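Local coordinates for protein aerobactin synthase IucA (Klebsiella pneumoniae subsp. pneumoniae, PDB 5JM8) that probably catalyses the ATP-dependent coupling of citrate to a modified lysine during biosynthesis of the siderophore aerobactin, at residues A[126-129]-A[130-134]; A[136-139]-A[140-144]; A[106-109]-A[110-114]; A[80-83]-A[84-87]. All coordinates share one frame; numbering follows the deposited sequence.

Contact 1 (A[126-129]-A[130-134])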
ATOM      1  N   HIS A 126      10.174  -0.797  23.705  1.00 17.81           N
ATOM      2  CA  HIS A 126       9.408   0.398  24.045  1.00 19.78           C
ATOM      3  C   HIS A 126       8.258   0.599  23.070  1.00 22.09           C
ATOM      4  O   HIS A 126       7.413   1.474  23.262  1.00 24.79           O
ATOM      5  CB  HIS A 126      10.312   1.630  24.054  1.00 18.52           C
ATOM      6  CG  HIS A 126      11.362   1.598  25.119  1.00 18.61           C
ATOM      7  ND1 HIS A 126      11.215   2.244  26.328  1.00 15.81           N
ATOM      8  CD2 HIS A 126      12.573   0.996  25.159  1.00 16.24           C
ATOM      9  CE1 HIS A 126      12.292   2.042  27.065  1.00 17.50           C
ATOM     10  NE2 HIS A 126      13.132   1.289  26.378  1.00 17.82           N
ATOM     11  N   ASP A 127       8.235  -0.214  22.021  1.00 16.54           N
ATOM     12  CA  ASP A 127       7.154  -0.186  21.049  1.00 16.45           C
ATOM     13  C   ASP A 127       5.942  -0.983  21.520  1.00 17.14           C
ATOM     14  O   ASP A 127       4.871  -0.893  20.919  1.00 20.42           O
ATOM     15  CB  ASP A 127       7.632  -0.742  19.704  1.00 17.49           C
ATOM     16  CG  ASP A 127       8.209  -2.141  19.825  1.00 22.57           C
ATOM     17  OD1 ASP A 127       8.934  -2.399  20.805  1.00 22.87           O
ATOM     18  OD2 ASP A 127       7.937  -2.985  18.942  1.00 27.32           O
ATOM     19  N   TRP A 128       6.103  -1.752  22.595  1.00 16.17           N
ATOM     20  CA  TRP A 128       5.091  -2.735  22.965  1.00 13.50           C
ATOM     21  C   TRP A 128       3.758  -2.087  23.327  1.00 12.71           C
ATOM     22  O   TRP A 128       2.714  -2.494  22.823  1.00 12.39           O
ATOM     23  CB  TRP A 128       5.571  -3.607  24.128  1.00 13.12           C
ATOM     24  CG  TRP A 128       4.715  -4.825  24.306  1.00 18.68           C
ATOM     25  CD1 TRP A 128       4.951  -6.075  23.806  1.00 13.78           C
ATOM     26  CD2 TRP A 128       3.469  -4.903  25.011  1.00 19.22           C
ATOM     27  NE1 TRP A 128       3.933  -6.925  24.164  1.00 16.25           N
ATOM     28  CE2 TRP A 128       3.011  -6.231  24.903  1.00 19.09           C
ATOM     29  CE3 TRP A 128       2.699  -3.979  25.723  1.00 20.21           C
ATOM     30  CZ2 TRP A 128       1.818  -6.658  25.483  1.00 12.86           C
ATOM     31  CZ3 TRP A 128       1.516  -4.406  26.301  1.00 17.16           C
ATOM     32  CH2 TRP A 128       1.088  -5.732  26.175  1.00 16.37           C
ATOM     33  N   ALA A 129       3.792  -1.083  24.196  1.00 13.04           N
ATOM     34  CA  ALA A 129       2.569  -0.413  24.633  1.00 15.96           C
ATOM     35  C   ALA A 129       1.811   0.211  23.462  1.00 16.88           C
ATOM     36  O   ALA A 129       0.590   0.360  23.512  1.00 23.47           O
ATOM     37  CB  ALA A 129       2.892   0.647  25.670  1.00 13.56           C
ATOM     38  N   ALA A 130       2.539   0.568  22.408  1.00 13.21           N
ATOM     39  CA  ALA A 130       1.936   1.195  21.236  1.00 13.21           C
ATOM     40  C   ALA A 130       1.151   0.195  20.386  1.00 15.00           C
ATOM     41  O   ALA A 130       0.370   0.593  19.521  1.00 15.89           O
ATOM     42  CB  ALA A 130       3.008   1.863  20.394  1.00 14.79           C
ATOM     43  N   LEU A 131       1.364  -1.097  20.626  1.00 11.84           N
ATOM     44  CA  LEU A 131       0.644  -2.148  19.910  1.00 13.02           C
ATOM     45  C   LEU A 131      -0.845  -2.151  20.246  1.00 11.42           C
ATOM     46  O   LEU A 131      -1.659  -2.690  19.497  1.00 11.17           O
ATOM     47  CB  LEU A 131       1.238  -3.523  20.229  1.00 11.58           C
ATOM     48  CG  LEU A 131       2.669  -3.816  19.769  1.00 12.58           C
ATOM     49  CD1 LEU A 131       3.087  -5.216  20.204  1.00 11.80           C
ATOM     50  CD2 LEU A 131       2.806  -3.666  18.263  1.00 11.47           C
ATOM     51  N   ARG A 132      -1.193  -1.557  21.384  1.00 11.68           N
ATOM     52  CA  ARG A 132      -2.587  -1.431  21.800  1.00 11.67           C
ATOM     53  C   ARG A 132      -3.401  -0.526  20.879  1.00 11.50           C
ATOM     54  O   ARG A 132      -4.631  -0.553  20.899  1.00 11.44           O
ATOM     55  CB  ARG A 132      -2.667  -0.871  23.219  1.00 17.33           C
ATOM     56  CG  ARG A 132      -2.082  -1.756  24.301  1.00 15.06           C
ATOM     57  CD  ARG A 132      -2.337  -1.147  25.669  1.00 14.07           C
ATOM     58  NE  ARG A 132      -1.840  -1.997  26.746  1.00 16.92           N
ATOM     59  CZ  ARG A 132      -0.772  -1.732  27.493  1.00 18.41           C
ATOM     60  NH1 ARG A 132      -0.067  -0.620  27.313  1.00 21.27           N
ATOM     61  NH2 ARG A 132      -0.416  -2.584  28.440  1.00 20.15           N
ATOM     62  N   GLU A 133      -2.710   0.275  20.077  1.00 11.48           N
ATOM     63  CA  GLU A 133      -3.337   1.392  19.380  1.00 12.77           C
ATOM     64  C   GLU A 133      -4.175   0.965  18.185  1.00 11.95           C
ATOM     65  O   GLU A 133      -5.060   1.699  17.743  1.00 14.35           O
ATOM     66  CB  GLU A 133      -2.264   2.383  18.930  1.00 11.61           C
ATOM     67  CG  GLU A 133      -1.531   3.034  20.094  1.00 14.04           C
ATOM     68  CD  GLU A 133      -0.263   3.759  19.684  1.00 17.52           C
ATOM     69  OE1 GLU A 133       0.203   3.570  18.540  1.00 21.32           O
ATOM     70  OE2 GLU A 133       0.274   4.519  20.518  1.00 18.65           O
ATOM     71  N   LYS A 134      -3.903  -0.226  17.664  1.00 13.27           N
ATOM     72  CA  LYS A 134      -4.583  -0.688  16.468  1.00 11.50           C
ATOM     73  C   LYS A 134      -4.505  -2.202  16.324  1.00 11.95           C
ATOM     74  O   LYS A 134      -3.822  -2.875  17.094  1.00 14.89           O
ATOM     75  CB  LYS A 134      -3.982  -0.008  15.237  1.00 14.89           C
ATOM     76  CG  LYS A 134      -2.495  -0.235  15.090  1.00 22.93           C
ATOM     77  CD  LYS A 134      -1.949   0.421  13.839  1.00 29.48           C
ATOM     78  CE  LYS A 134      -0.530  -0.048  13.560  1.00 31.13           C
ATOM     79  NZ  LYS A 134      -0.048   0.385  12.226  1.00 30.25           N
TER
HETATM   80  O   HOH W   1       5.068   2.164  22.910  1.00 23.36           O
HETATM   81  O   HOH W   2      -1.008   2.989  23.342  1.00 14.17           O

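Contact 2 (A[136-139]-A[140-144])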
ATOM      1  N   LEU A 136      -3.422  -5.749  15.179  1.00 15.02           N
ATOM      2  CA  LEU A 136      -2.128  -6.322  14.838  1.00 13.12           C
ATOM      3  C   LEU A 136      -2.180  -7.203  13.602  1.00 10.48           C
ATOM      4  O   LEU A 136      -3.190  -7.858  13.340  1.00 10.54           O
ATOM      5  CB  LEU A 136      -1.593  -7.142  16.012  1.00 12.84           C
ATOM      6  CG  LEU A 136      -1.340  -6.389  17.317  1.00 14.20           C
ATOM      7  CD1 LEU A 136      -0.825  -7.351  18.360  1.00 13.95           C
ATOM      8  CD2 LEU A 136      -0.359  -5.256  17.098  1.00 15.64           C
ATOM      9  N   ASN A 137      -1.086  -7.216  12.846  1.00 10.78           N
ATOM     10  CA  ASN A 137      -0.939  -8.176  11.765  1.00 12.43           C
ATOM     11  C   ASN A 137      -0.278  -9.429  12.321  1.00 11.19           C
ATOM     12  O   ASN A 137       0.154  -9.447  13.473  1.00 11.96           O
ATOM     13  CB  ASN A 137      -0.144  -7.584  10.587  1.00 10.88           C
ATOM     14  CG  ASN A 137       1.332  -7.339  10.902  1.00 23.24           C
ATOM     15  OD1 ASN A 137       1.961  -8.060  11.673  1.00 22.24           O
ATOM     16  ND2 ASN A 137       1.894  -6.316  10.268  1.00 18.56           N
ATOM     17  N   PHE A 138      -0.194 -10.466  11.497  1.00 11.38           N
ATOM     18  CA  PHE A 138       0.322 -11.755  11.930  1.00 13.81           C
ATOM     19  C   PHE A 138       1.721 -11.658  12.530  1.00 14.96           C
ATOM     20  O   PHE A 138       1.984 -12.211  13.596  1.00 17.45           O
ATOM     21  CB  PHE A 138       0.326 -12.723  10.753  1.00 16.35           C
ATOM     22  CG  PHE A 138       0.938 -14.052  11.063  1.00 16.41           C
ATOM     23  CD1 PHE A 138       0.211 -15.023  11.727  1.00 17.73           C
ATOM     24  CD2 PHE A 138       2.236 -14.339  10.679  1.00 15.50           C
ATOM     25  CE1 PHE A 138       0.769 -16.250  12.013  1.00 16.35           C
ATOM     26  CE2 PHE A 138       2.800 -15.567  10.961  1.00 12.59           C
ATOM     27  CZ  PHE A 138       2.065 -16.523  11.628  1.00 13.62           C
ATOM     28  N   GLY A 139       2.610 -10.944  11.851  1.00 14.98           N
ATOM     29  CA  GLY A 139       3.985 -10.812  12.296  1.00 11.68           C
ATOM     30  C   GLY A 139       4.121 -10.075  13.618  1.00 13.80           C
ATOM     31  O   GLY A 139       4.923 -10.454  14.470  1.00 12.82           O
ATOM     32  N   GLU A 140       3.339  -9.014  13.785  1.00 11.35           N
ATOM     33  CA  GLU A 140       3.358  -8.234  15.017  1.00 16.96           C
ATOM     34  C   GLU A 140       2.958  -9.083  16.219  1.00 15.85           C
ATOM     35  O   GLU A 140       3.611  -9.042  17.260  1.00 13.47           O
ATOM     36  CB  GLU A 140       2.426  -7.025  14.901  1.00 13.44           C
ATOM     37  CG  GLU A 140       2.936  -5.933  13.967  1.00 16.54           C
ATOM     38  CD  GLU A 140       1.946  -4.799  13.787  1.00 21.99           C
ATOM     39  OE1 GLU A 140       0.733  -5.075  13.685  1.00 25.76           O
ATOM     40  OE2 GLU A 140       2.382  -3.630  13.751  1.00 23.75           O
ATOM     41  N   ALA A 141       1.883  -9.852  16.068  1.00 17.15           N
ATOM     42  CA  ALA A 141       1.383 -10.686  17.155  1.00 14.08           C
ATOM     43  C   ALA A 141       2.384 -11.778  17.516  1.00 16.45           C
ATOM     44  O   ALA A 141       2.550 -12.112  18.686  1.00 17.71           O
ATOM     45  CB  ALA A 141       0.044 -11.303  16.775  1.00 11.45           C
ATOM     46  N   GLU A 142       3.055 -12.323  16.507  1.00 15.44           N
ATOM     47  CA  GLU A 142       3.975 -13.436  16.716  1.00 16.23           C
ATOM     48  C   GLU A 142       5.212 -13.032  17.503  1.00 15.45           C
ATOM     49  O   GLU A 142       5.914 -13.888  18.037  1.00 16.97           O
ATOM     50  CB  GLU A 142       4.408 -14.033  15.377  1.00 12.51           C
ATOM     51  CG  GLU A 142       3.335 -14.846  14.674  1.00 12.50           C
ATOM     52  CD  GLU A 142       2.871 -16.043  15.478  1.00 12.80           C
ATOM     53  OE1 GLU A 142       3.684 -16.608  16.234  1.00 16.92           O
ATOM     54  OE2 GLU A 142       1.685 -16.415  15.356  1.00 12.74           O
ATOM     55  N   GLN A 143       5.485 -11.732  17.559  1.00 16.18           N
ATOM     56  CA  GLN A 143       6.662 -11.227  18.257  1.00 13.75           C
ATOM     57  C   GLN A 143       6.295 -10.358  19.455  1.00 12.59           C
ATOM     58  O   GLN A 143       7.163  -9.720  20.052  1.00 12.78           O
ATOM     59  CB  GLN A 143       7.545 -10.433  17.293  1.00 14.74           C
ATOM     60  CG  GLN A 143       8.157 -11.281  16.190  1.00 17.93           C
ATOM     61  CD  GLN A 143       9.083 -10.487  15.291  1.00 21.28           C
ATOM     62  OE1 GLN A 143       8.871  -9.295  15.056  1.00 24.59           O
ATOM     63  NE2 GLN A 143      10.121 -11.143  14.786  1.00 21.43           N
ATOM     64  N   ALA A 144       5.015 -10.352  19.813  1.00 12.59           N
ATOM     65  CA  ALA A 144       4.528  -9.501  20.894  1.00 13.45           C
ATOM     66  C   ALA A 144       4.453 -10.242  22.225  1.00 17.59           C
ATOM     67  O   ALA A 144       4.083  -9.657  23.244  1.00 17.66           O
ATOM     68  CB  ALA A 144       3.163  -8.931  20.534  1.00 12.24           C
TER
HETATM   69  O   HOH W   3       0.109 -14.201  15.209  1.00 12.98           O

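Contact 3 (A[106-109]-A[110-114])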
ATOM      1  N   THR A 106      19.982 -26.302  39.127  1.00 26.89           N
ATOM      2  CA  THR A 106      19.814 -26.131  37.688  1.00 26.13           C
ATOM      3  C   THR A 106      18.452 -25.516  37.393  1.00 27.06           C
ATOM      4  O   THR A 106      18.314 -24.656  36.527  1.00 30.00           O
ATOM      5  CB  THR A 106      19.931 -27.468  36.929  1.00 26.50           C
ATOM      6  OG1 THR A 106      21.220 -28.046  37.163  1.00 27.35           O
ATOM      7  CG2 THR A 106      19.741 -27.258  35.436  1.00 25.75           C
ATOM      8  N   PHE A 107      17.441 -25.982  38.116  1.00 25.50           N
ATOM      9  CA  PHE A 107      16.088 -25.471  37.969  1.00 24.74           C
ATOM     10  C   PHE A 107      16.021 -24.000  38.360  1.00 24.26           C
ATOM     11  O   PHE A 107      15.453 -23.184  37.638  1.00 23.45           O
ATOM     12  CB  PHE A 107      15.122 -26.297  38.821  1.00 25.21           C
ATOM     13  CG  PHE A 107      13.715 -25.766  38.850  1.00 26.10           C
ATOM     14  CD1 PHE A 107      12.865 -25.948  37.771  1.00 26.63           C
ATOM     15  CD2 PHE A 107      13.232 -25.107  39.970  1.00 26.08           C
ATOM     16  CE1 PHE A 107      11.566 -25.467  37.805  1.00 27.24           C
ATOM     17  CE2 PHE A 107      11.932 -24.626  40.008  1.00 25.47           C
ATOM     18  CZ  PHE A 107      11.100 -24.807  38.923  1.00 23.58           C
ATOM     19  N   HIS A 108      16.623 -23.662  39.495  1.00 24.83           N
ATOM     20  CA  HIS A 108      16.561 -22.301  40.016  1.00 24.54           C
ATOM     21  C   HIS A 108      17.322 -21.311  39.141  1.00 27.55           C
ATOM     22  O   HIS A 108      16.859 -20.190  38.932  1.00 31.22           O
ATOM     23  CB  HIS A 108      17.110 -22.242  41.442  1.00 25.40           C
ATOM     24  CG  HIS A 108      16.979 -20.893  42.080  1.00 25.24           C
ATOM     25  ND1 HIS A 108      17.969 -19.937  42.009  1.00 25.22           N
ATOM     26  CD2 HIS A 108      15.970 -20.337  42.792  1.00 25.88           C
ATOM     27  CE1 HIS A 108      17.577 -18.853  42.654  1.00 29.59           C
ATOM     28  NE2 HIS A 108      16.368 -19.070  43.140  1.00 27.76           N
ATOM     29  N   GLN A 109      18.488 -21.712  38.639  1.00 26.93           N
ATOM     30  CA  GLN A 109      19.276 -20.819  37.795  1.00 26.02           C
ATOM     31  C   GLN A 109      18.521 -20.533  36.498  1.00 22.99           C
ATOM     32  O   GLN A 109      18.515 -19.403  36.016  1.00 22.94           O
ATOM     33  CB  GLN A 109      20.668 -21.404  37.499  1.00 29.05           C
ATOM     34  CG  GLN A 109      20.677 -22.682  36.670  1.00 32.39           C
ATOM     35  CD  GLN A 109      22.080 -23.163  36.335  1.00 37.18           C
ATOM     36  OE1 GLN A 109      23.071 -22.622  36.827  1.00 39.52           O
ATOM     37  NE2 GLN A 109      22.167 -24.186  35.490  1.00 37.92           N
ATOM     38  N   ARG A 110      17.866 -21.556  35.957  1.00 22.89           N
ATOM     39  CA  ARG A 110      17.081 -21.404  34.735  1.00 22.10           C
ATOM     40  C   ARG A 110      15.897 -20.462  34.946  1.00 21.49           C
ATOM     41  O   ARG A 110      15.558 -19.675  34.064  1.00 20.79           O
ATOM     42  CB  ARG A 110      16.588 -22.768  34.240  1.00 22.26           C
ATOM     43  CG  ARG A 110      17.676 -23.609  33.585  1.00 25.73           C
ATOM     44  CD  ARG A 110      17.175 -24.992  33.189  1.00 27.92           C
ATOM     45  NE  ARG A 110      18.188 -25.760  32.467  1.00 29.64           N
ATOM     46  CZ  ARG A 110      18.014 -27.005  32.030  1.00 31.88           C
ATOM     47  NH1 ARG A 110      16.868 -27.636  32.245  1.00 31.66           N
ATOM     48  NH2 ARG A 110      18.991 -27.623  31.380  1.00 33.30           N
ATOM     49  N   VAL A 111      15.273 -20.547  36.115  1.00 26.14           N
ATOM     50  CA  VAL A 111      14.147 -19.680  36.452  1.00 24.52           C
ATOM     51  C   VAL A 111      14.592 -18.221  36.574  1.00 23.09           C
ATOM     52  O   VAL A 111      13.823 -17.307  36.274  1.00 21.86           O
ATOM     53  CB  VAL A 111      13.473 -20.131  37.768  1.00 26.79           C
ATOM     54  CG1 VAL A 111      12.532 -19.061  38.299  1.00 25.02           C
ATOM     55  CG2 VAL A 111      12.716 -21.429  37.551  1.00 22.02           C
ATOM     56  N   MET A 112      15.823 -18.008  37.032  1.00 21.61           N
ATOM     57  CA  MET A 112      16.387 -16.662  37.121  1.00 22.57           C
ATOM     58  C   MET A 112      16.801 -16.149  35.753  1.00 24.13           C
ATOM     59  O   MET A 112      16.649 -14.965  35.453  1.00 25.40           O
ATOM     60  CB  MET A 112      17.597 -16.632  38.054  1.00 26.85           C
ATOM     61  CG  MET A 112      17.264 -16.724  39.533  1.00 30.42           C
ATOM     62  SD  MET A 112      15.958 -15.587  40.060  1.00 27.94           S
ATOM     63  CE  MET A 112      14.703 -16.764  40.515  1.00 31.51           C
ATOM     64  N   GLU A 113      17.349 -17.043  34.936  1.00 26.08           N
ATOM     65  CA  GLU A 113      17.739 -16.695  33.579  1.00 22.92           C
ATOM     66  C   GLU A 113      16.518 -16.190  32.824  1.00 23.07           C
ATOM     67  O   GLU A 113      16.552 -15.121  32.219  1.00 24.46           O
ATOM     68  CB  GLU A 113      18.365 -17.899  32.865  1.00 21.52           C
ATOM     69  CG  GLU A 113      19.807 -18.201  33.290  1.00 22.52           C
ATOM     70  CD  GLU A 113      20.343 -19.502  32.711  1.00 27.07           C
ATOM     71  OE1 GLU A 113      19.540 -20.314  32.202  1.00 33.23           O
ATOM     72  OE2 GLU A 113      21.574 -19.710  32.766  1.00 25.67           O
ATOM     73  N   SER A 114      15.433 -16.954  32.887  1.00 23.88           N
ATOM     74  CA  SER A 114      14.186 -16.567  32.240  1.00 20.48           C
ATOM     75  C   SER A 114      13.689 -15.228  32.779  1.00 22.64           C
ATOM     76  O   SER A 114      13.310 -14.345  32.012  1.00 24.01           O
ATOM     77  CB  SER A 114      13.119 -17.645  32.440  1.00 19.58           C
ATOM     78  OG  SER A 114      11.877 -17.247  31.885  1.00 21.24           O
TER

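Contact 4 (A[80-83]-A[84-87])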
ATOM      1  N   VAL A  80      11.146  -9.762  50.449  1.00 39.12           N
ATOM      2  CA  VAL A  80      12.112 -10.614  49.762  1.00 36.72           C
ATOM      3  C   VAL A  80      11.961 -10.457  48.253  1.00 37.18           C
ATOM      4  O   VAL A  80      10.844 -10.406  47.738  1.00 38.49           O
ATOM      5  CB  VAL A  80      11.943 -12.101  50.147  1.00 31.31           C
ATOM      6  CG1 VAL A  80      12.355 -12.328  51.592  1.00 31.52           C
ATOM      7  CG2 VAL A  80      10.510 -12.566  49.918  1.00 28.34           C
ATOM      8  N   ASP A  81      13.085 -10.365  47.547  1.00 34.39           N
ATOM      9  CA  ASP A  81      13.052 -10.258  46.093  1.00 31.85           C
ATOM     10  C   ASP A  81      12.687 -11.611  45.483  1.00 29.37           C
ATOM     11  O   ASP A  81      12.563 -12.607  46.197  1.00 32.24           O
ATOM     12  CB  ASP A  81      14.396  -9.751  45.542  1.00 34.85           C
ATOM     13  CG  ASP A  81      15.574 -10.638  45.920  1.00 39.63           C
ATOM     14  OD1 ASP A  81      15.370 -11.825  46.243  1.00 42.60           O
ATOM     15  OD2 ASP A  81      16.718 -10.141  45.880  1.00 41.44           O
ATOM     16  N   PHE A  82      12.522 -11.645  44.165  1.00 25.66           N
ATOM     17  CA  PHE A  82      12.099 -12.861  43.483  1.00 25.66           C
ATOM     18  C   PHE A  82      13.167 -13.946  43.566  1.00 31.90           C
ATOM     19  O   PHE A  82      12.852 -15.130  43.684  1.00 23.87           O
ATOM     20  CB  PHE A  82      11.766 -12.569  42.019  1.00 22.53           C
ATOM     21  CG  PHE A  82      11.404 -13.792  41.231  1.00 21.93           C
ATOM     22  CD1 PHE A  82      10.249 -14.497  41.518  1.00 22.84           C
ATOM     23  CD2 PHE A  82      12.222 -14.242  40.209  1.00 21.65           C
ATOM     24  CE1 PHE A  82       9.916 -15.627  40.802  1.00 22.02           C
ATOM     25  CE2 PHE A  82      11.892 -15.373  39.486  1.00 21.40           C
ATOM     26  CZ  PHE A  82      10.736 -16.065  39.785  1.00 22.26           C
ATOM     27  N   ALA A  83      14.429 -13.534  43.497  1.00 32.00           N
ATOM     28  CA  ALA A  83      15.546 -14.468  43.571  1.00 33.00           C
ATOM     29  C   ALA A  83      15.566 -15.175  44.922  1.00 33.75           C
ATOM     30  O   ALA A  83      15.901 -16.357  45.009  1.00 37.47           O
ATOM     31  CB  ALA A  83      16.860 -13.743  43.331  1.00 31.89           C
ATOM     32  N   THR A  84      15.203 -14.444  45.972  1.00 30.52           N
ATOM     33  CA  THR A  84      15.174 -15.002  47.319  1.00 29.43           C
ATOM     34  C   THR A  84      14.011 -15.980  47.484  1.00 30.58           C
ATOM     35  O   THR A  84      14.228 -17.153  47.783  1.00 33.28           O
ATOM     36  CB  THR A  84      15.063 -13.897  48.397  1.00 30.01           C
ATOM     37  OG1 THR A  84      16.168 -12.991  48.281  1.00 31.21           O
ATOM     38  CG2 THR A  84      15.067 -14.500  49.798  1.00 30.95           C
ATOM     39  N   LEU A  85      12.786 -15.499  47.289  1.00 28.68           N
ATOM     40  CA  LEU A  85      11.595 -16.312  47.547  1.00 27.14           C
ATOM     41  C   LEU A  85      11.561 -17.582  46.696  1.00 29.45           C
ATOM     42  O   LEU A  85      11.042 -18.611  47.129  1.00 28.22           O
ATOM     43  CB  LEU A  85      10.316 -15.493  47.312  1.00 28.51           C
ATOM     44  CG  LEU A  85      10.029 -14.895  45.928  1.00 24.25           C
ATOM     45  CD1 LEU A  85       9.386 -15.893  44.965  1.00 23.70           C
ATOM     46  CD2 LEU A  85       9.141 -13.669  46.080  1.00 23.99           C
ATOM     47  N   SER A  86      12.115 -17.506  45.490  1.00 29.22           N
ATOM     48  CA  SER A  86      12.175 -18.652  44.591  1.00 29.64           C
ATOM     49  C   SER A  86      13.167 -19.689  45.093  1.00 30.37           C
ATOM     50  O   SER A  86      12.912 -20.886  45.014  1.00 32.49           O
ATOM     51  CB  SER A  86      12.561 -18.203  43.186  1.00 30.47           C
ATOM     52  OG  SER A  86      13.737 -17.421  43.228  1.00 34.86           O
ATOM     53  N   ARG A  87      14.303 -19.219  45.593  1.00 28.58           N
ATOM     54  CA  ARG A  87      15.293 -20.101  46.199  1.00 29.81           C
ATOM     55  C   ARG A  87      14.712 -20.784  47.433  1.00 33.70           C
ATOM     56  O   ARG A  87      14.953 -21.969  47.669  1.00 38.08           O
ATOM     57  CB  ARG A  87      16.552 -19.320  46.574  1.00 28.85           C
ATOM     58  CG  ARG A  87      17.632 -20.176  47.224  1.00 31.41           C
ATOM     59  CD  ARG A  87      18.870 -19.371  47.571  1.00 34.36           C
ATOM     60  NE  ARG A  87      18.591 -18.320  48.547  1.00 38.52           N
ATOM     61  CZ  ARG A  87      18.518 -18.515  49.861  1.00 44.05           C
ATOM     62  NH1 ARG A  87      18.696 -19.727  50.376  1.00 47.84           N
ATOM     63  NH2 ARG A  87      18.262 -17.496  50.668  1.00 44.46           N
TER

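Contact 1 (A[126-129]-A[130-134])
R132 reaches back along the turn to W128 and sets its guanidinium at the rim of the indole, where NH2 lies 3.4 Å from CZ3. NH2 arrives near the ring plane, at the edge, while CZ3 stands over one face of the guanidinium. The two planes are 81° apart, so this is an edge-on approach rather than a cation-pi stack. The charged end is fixed from outside: NH2 forms a salt bridge with D373 and NE donates to the carbonyl of D376. NH1 meanwhile rests against A129, 3.6 Å from its CB.

Apolar contact with W128 is made over a face of the ring rather than at its edge. Its CG lies beside the carbonyl carbon (chi1 -166°), which brings the indole toward the next turn, and there L131 CD1 comes within 4.1 Å of CD1 of W128. NE1 of the same ring probably donates to the carbonyl of A144.

Backbone bonds here join residues three apart, the spacing of 3-10 turns, within the linker between helix 101-124 and helix 138-142. L131 N to W128 O is 2.9 Å long; A130 N to D127 O and R132 N to A129 O are weak.

Water adds to the backbone bonding. One molecule donates to the carbonyl of H126 and weakly accepts from A130 N; another donates to A129 O, and weakly to OE2 of E133. OE1 of E133 is hydrogen-bonded to H176 of the second subunit.

Contact 2 (A[136-139]-A[140-144])
N137 O accepts from A141 N at 3.1 Å, and F138 O accepts from E142 N, also at 3.1 Å: two i+4 to i bonds that make the first turn of the short helix 138-142. The next in the series, Q143 N to G139 O, is weak, and the chain then closes with bonds three residues apart, from Q143 N to E140 O and from A144 N to A141 O.

Two side chains lock the start of this helix. N137 places CG between its own backbone N and carbonyl carbon (chi1 69°), which swings OD1 round to E140 N at 2.7 Å. In return, OE1 of the extended E140 accepts from N137 N at 2.9 Å, on the anti side of the carboxylate and 16° out of its plane. The same oxygen lies close to L136 CD2, while L136 CD1 reaches A141.

CG of E142 sits over one face of the F138 ring in a CH-pi contact, 3.8 Å from the centroid. Its chain bends at chi2; OE2 forms a salt bridge with R446 and OE1 a hydrogen bond with the hydroxyl of T263, and a water donates to both OE2 and F138 O.

The side chain of E142 is about 7 Å from the bound ATP, near it but not touching. The N-terminus of helix 138-142, with N137 and E140 exchanging side-chain to backbone bonds, is a classic capping box.

Contact 3 (A[106-109]-A[110-114])
T106 and R110 lie side by side and point the same way, one turn apart on helix 101-124. CG2 of T106 stands over one face of the guanidinium, offset toward its rim, with NE the closest atom at 3.7 Å. The fully extended chain of R110 carries the charged group along the methyl and on to D551, with which NH1 forms a salt bridge. OG1 of T106 turns instead to the carbonyl of T102, so the two branches meet different partners.

F107 and V111 meet at a slant. With its CG anti to the backbone N (chi1 174°), the phenyl ring is set beside V111, whose CG2 lies over one of its faces in a CH-pi contact. The methyl is 4.1 Å from the ring centroid and only 14° off the normal.

H108 and M112 repeat the four-residue spacing on another side of the helix. The thioether is bent at chi2 and chi3, bringing it obliquely alongside the imidazole. M112 CG comes within 3.8 Å of CE1 of H108, and the sulfur lies 5.0 Å from the centroid.

Beneath these pairs runs regular alpha-helical bonding, the shortest being E113 N to Q109 O at 2.8 Å.

The pairs face overlapping sets of neighbours. F107 and V111 pack on F19 of helix 14-26, and F107 meets F545 edge-to-face; R110 touches Y548 of helix 545-549. V111 and M112 both touch F82 of helix 82-96, the helix where NE2 of H108 is probably hydrogen-bonded to the hydroxyl of S86.

Contact 4 (A[80-83]-A[84-87])
OD1 of D81 accepts from the backbone N of T84 at 2.6 Å, nearly along its C-O axis. The threonine hydroxyl also donates to this oxygen, though OG1 is modelled so near that the exact length is doubtful. D81 can do this because CG lies between its backbone N and carbonyl carbon (chi1 58°), folding the carboxylate back over the first turn.

The methyl of T84, anti to the backbone N, touches V80: CG2 is 3.9 Å from V80 CG1. The second methyl of V80, CG2, packs on L85 CB. L85 also reaches F82, CD1 to CD1 at 3.8 Å, approaching the ring obliquely.

D81 is thus the N-cap of helix 82-96, at the point where the chain leaves strand 77-80, an outermost strand of the N-terminal antiparallel sheet. Regular helical bonds begin at once, L85 N reaching D81 O at 3.1 Å in an almost straight line (176° at the hydrogen). S86 N binds F82 O; OG of S86 also approaches that carbonyl, at a doubtfully short distance, and has H108 of helix 101-124 as an outside partner. CB of S86 meanwhile stands over one face of the F82 ring.

Further out, V80 and L85 both press on L50 and A69 of the sheet. F82 stacks with H115 and touches V111 of helix 101-124, while A16 of helix 14-26 also packs against it.

How the contacts relate
The four contacts show how local turns are tied together in pairs. Contacts 3 and 4 belong to successive helices, with centres 12 Å apart, and meet closely where M112 CE lies 3.3 Å from F82 CE2. Contacts 1 and 2 are similarly near, 11 Å between centres: L131 packs on both partners across the gap, CD2 on L136 CD2 and CD1 on A144 CB, each at 3.7 Å. The two pairs do not touch, the nearest atoms of contacts 2 and 3 being about 14 Å apart. Contact 2 comes closest to the ligand, the side chain of E142 lying about 7 Å from ATP and about 9 Å from magnesium; those of W128 and R110 are each about 13 Å from ATP.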